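Local coordinates for protein deacylase (Burkholderia multivorans, PDB 5THW) that probably hydrolyses N-carbamoyl-L-amino acids or related carbamoylated compounds as a zinc-dependent amidase of the peptidase M20 family, at residues P98-G102 with M425-A429. Sequence-based numbering, arbitrary orientation.
Sequences PVVTG and MLSRA
The carbonyl O of Met-425 takes the N-H of Ala-429 at 2.8 Å (O to N) in an ordinary helical bond and a weaker one from Arg-428 N, while a methyl of Val-99, CG1, rests beside it. Both bonds stay within the helix; strand 99-102 is met by van der Waals packing of methyls and a thioether, partly against backbone atoms.

Val-99 points at the helix and divides its two methyls. CG2, anti to the carbonyl carbon, reaches the backbone of the last turn, 3.7 Å from Ala-429 N, and also touches CB of Arg-428 at 3.9 Å; CG1 lies 4.0 Å from Met-425 CE. The long arginine then bends away toward helix 353-366, so just its root takes part.

Met-425 runs extended from the helix through chi2 and turns at chi3 (77°), which carries CE over the strand near Val-99 O. Its thioether crosses Thr-101 at roughly a right angle, SD sitting 3.6 Å from Thr-101 CB and 3.7 Å from Thr-101 CG2. The threonine hydroxyl is hydrogen-bonded to the carbonyl O of Phe-208 on the neighbouring strand 206-212.

Strand and helix run roughly antiparallel, 155° between their directions, with their axes 8.8 Å apart at closest: helix 411-429 covers one face of the zinc-binding domain's sheet, where Ile-141 and Phe-208 from the flanking strands also touch Met-425. The side chain of Thr-101 is about 12 Å from a bound zinc ion. The chemistry thus implies buried van der Waals packing between helix 411-429 and the strand that leads on to the zinc ligand His-104, with sulfur and methyl groups filling the seam.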
ATOM      1  N   PRO A  98      37.795   1.563  27.707  1.00 73.88           N
ATOM      2  CA  PRO A  98      37.252   0.204  27.689  1.00 65.74           C
ATOM      3  C   PRO A  98      37.461  -0.494  26.353  1.00 62.37           C
ATOM      4  O   PRO A  98      37.580   0.132  25.297  1.00 58.63           O
ATOM      5  CB  PRO A  98      35.760   0.423  27.971  1.00 58.86           C
ATOM      6  CG  PRO A  98      35.487   1.781  27.420  1.00 62.03           C
ATOM      7  CD  PRO A  98      36.737   2.587  27.652  1.00 69.24           C
ATOM      8  N   VAL A  99      37.556  -1.818  26.435  1.00 54.58           N
ATOM      9  CA  VAL A  99      37.418  -2.695  25.281  1.00 49.97           C
ATOM     10  C   VAL A  99      35.958  -3.112  25.226  1.00 54.42           C
ATOM     11  O   VAL A  99      35.456  -3.745  26.160  1.00 57.51           O
ATOM     12  CB  VAL A  99      38.337  -3.921  25.390  1.00 58.69           C
ATOM     13  CG1 VAL A  99      38.002  -4.937  24.304  1.00 62.05           C
ATOM     14  CG2 VAL A  99      39.796  -3.498  25.294  1.00 72.63           C
ATOM     15  N   VAL A 100      35.264  -2.746  24.150  1.00 50.15           N
ATOM     16  CA  VAL A 100      33.818  -2.916  24.112  1.00 54.12           C
ATOM     17  C   VAL A 100      33.455  -3.958  23.070  1.00 54.84           C
ATOM     18  O   VAL A 100      34.130  -4.132  22.049  1.00 47.14           O
ATOM     19  CB  VAL A 100      33.066  -1.595  23.833  1.00 52.30           C
ATOM     20  CG1 VAL A 100      33.680  -0.447  24.632  1.00 53.29           C
ATOM     21  CG2 VAL A 100      33.013  -1.286  22.341  1.00 43.94           C
ATOM     22  N   THR A 101      32.380  -4.671  23.360  1.00 56.59           N
ATOM     23  CA  THR A 101      31.700  -5.531  22.414  1.00 52.38           C
ATOM     24  C   THR A 101      30.222  -5.231  22.539  1.00 48.42           C
ATOM     25  O   THR A 101      29.785  -4.553  23.469  1.00 52.57           O
ATOM     26  CB  THR A 101      31.960  -7.018  22.672  1.00 49.08           C
ATOM     27  OG1 THR A 101      31.431  -7.778  21.584  1.00 42.45           O
ATOM     28  CG2 THR A 101      31.267  -7.463  23.949  1.00 54.57           C
ATOM     29  N   GLY A 102      29.453  -5.715  21.588  1.00 44.16           N
ATOM     30  CA  GLY A 102      28.023  -5.510  21.643  1.00 38.58           C
ATOM     31  C   GLY A 102      27.428  -5.528  20.257  1.00 49.47           C
ATOM     32  O   GLY A 102      28.125  -5.537  19.244  1.00 54.16           O
ATOM     33  N   MET A 425      38.943 -10.228  22.678  1.00 68.94           N
ATOM     34  CA  MET A 425      38.756  -9.142  23.633  1.00 69.02           C
ATOM     35  C   MET A 425      39.818  -9.179  24.722  1.00 68.97           C
ATOM     36  O   MET A 425      40.317  -8.128  25.138  1.00 73.64           O
ATOM     37  CB  MET A 425      37.359  -9.208  24.246  1.00 62.28           C
ATOM     38  CG  MET A 425      36.242  -8.862  23.295  1.00 63.72           C
ATOM     39  SD  MET A 425      34.671  -8.850  24.169  1.00 66.57           S
ATOM     40  CE  MET A 425      34.787  -7.275  25.014  1.00 67.35           C
ATOM     41  N   LEU A 426      40.166 -10.376  25.205  1.00 67.19           N
ATOM     42  CA  LEU A 426      41.220 -10.483  26.207  1.00 69.02           C
ATOM     43  C   LEU A 426      42.542  -9.971  25.658  1.00 74.00           C
ATOM     44  O   LEU A 426      43.342  -9.396  26.406  1.00 79.42           O
ATOM     45  CB  LEU A 426      41.373 -11.927  26.686  1.00 68.25           C
ATOM     46  CG  LEU A 426      40.516 -12.405  27.859  1.00 67.36           C
ATOM     47  CD1 LEU A 426      40.628 -13.915  28.017  1.00 68.83           C
ATOM     48  CD2 LEU A 426      40.894 -11.698  29.154  1.00 62.63           C
ATOM     49  N   SER A 427      42.772 -10.157  24.355  1.00 70.89           N
ATOM     50  CA  SER A 427      43.997  -9.678  23.721  1.00 74.81           C
ATOM     51  C   SER A 427      44.192  -8.185  23.949  1.00 82.67           C
ATOM     52  O   SER A 427      45.296  -7.736  24.279  1.00 85.20           O
ATOM     53  CB  SER A 427      43.956  -9.986  22.225  1.00 71.33           C
ATOM     54  OG  SER A 427      44.792  -9.098  21.508  1.00 75.77           O
ATOM     55  N   ARG A 428      43.145  -7.396  23.736  1.00 80.59           N
ATOM     56  CA  ARG A 428      43.261  -5.954  23.908  1.00 79.81           C
ATOM     57  C   ARG A 428      42.983  -5.487  25.334  1.00 77.52           C
ATOM     58  O   ARG A 428      43.531  -4.459  25.750  1.00 83.93           O
ATOM     59  CB  ARG A 428      42.321  -5.237  22.932  1.00 72.59           C
ATOM     60  CG  ARG A 428      42.526  -5.625  21.473  1.00 69.08           C
ATOM     61  CD  ARG A 428      43.905  -5.216  20.979  1.00 76.82           C
ATOM     62  NE  ARG A 428      44.059  -3.763  20.907  1.00 85.65           N
ATOM     63  CZ  ARG A 428      44.074  -3.063  19.774  1.00 88.42           C
ATOM     64  NH1 ARG A 428      43.947  -3.683  18.608  1.00 93.36           N
ATOM     65  NH2 ARG A 428      44.217  -1.744  19.801  1.00 83.70           N
ATOM     66  N   ALA A 429      42.164  -6.221  26.101  1.00 71.63           N
ATOM     67  CA  ALA A 429      41.804  -5.807  27.460  1.00 68.02           C
ATOM     68  C   ALA A 429      42.916  -6.017  28.488  1.00 75.07           C
ATOM     69  O   ALA A 429      42.919  -5.347  29.529  1.00 64.98           O
ATOM     70  CB  ALA A 429      40.544  -6.540  27.921  1.00 59.78           C
TER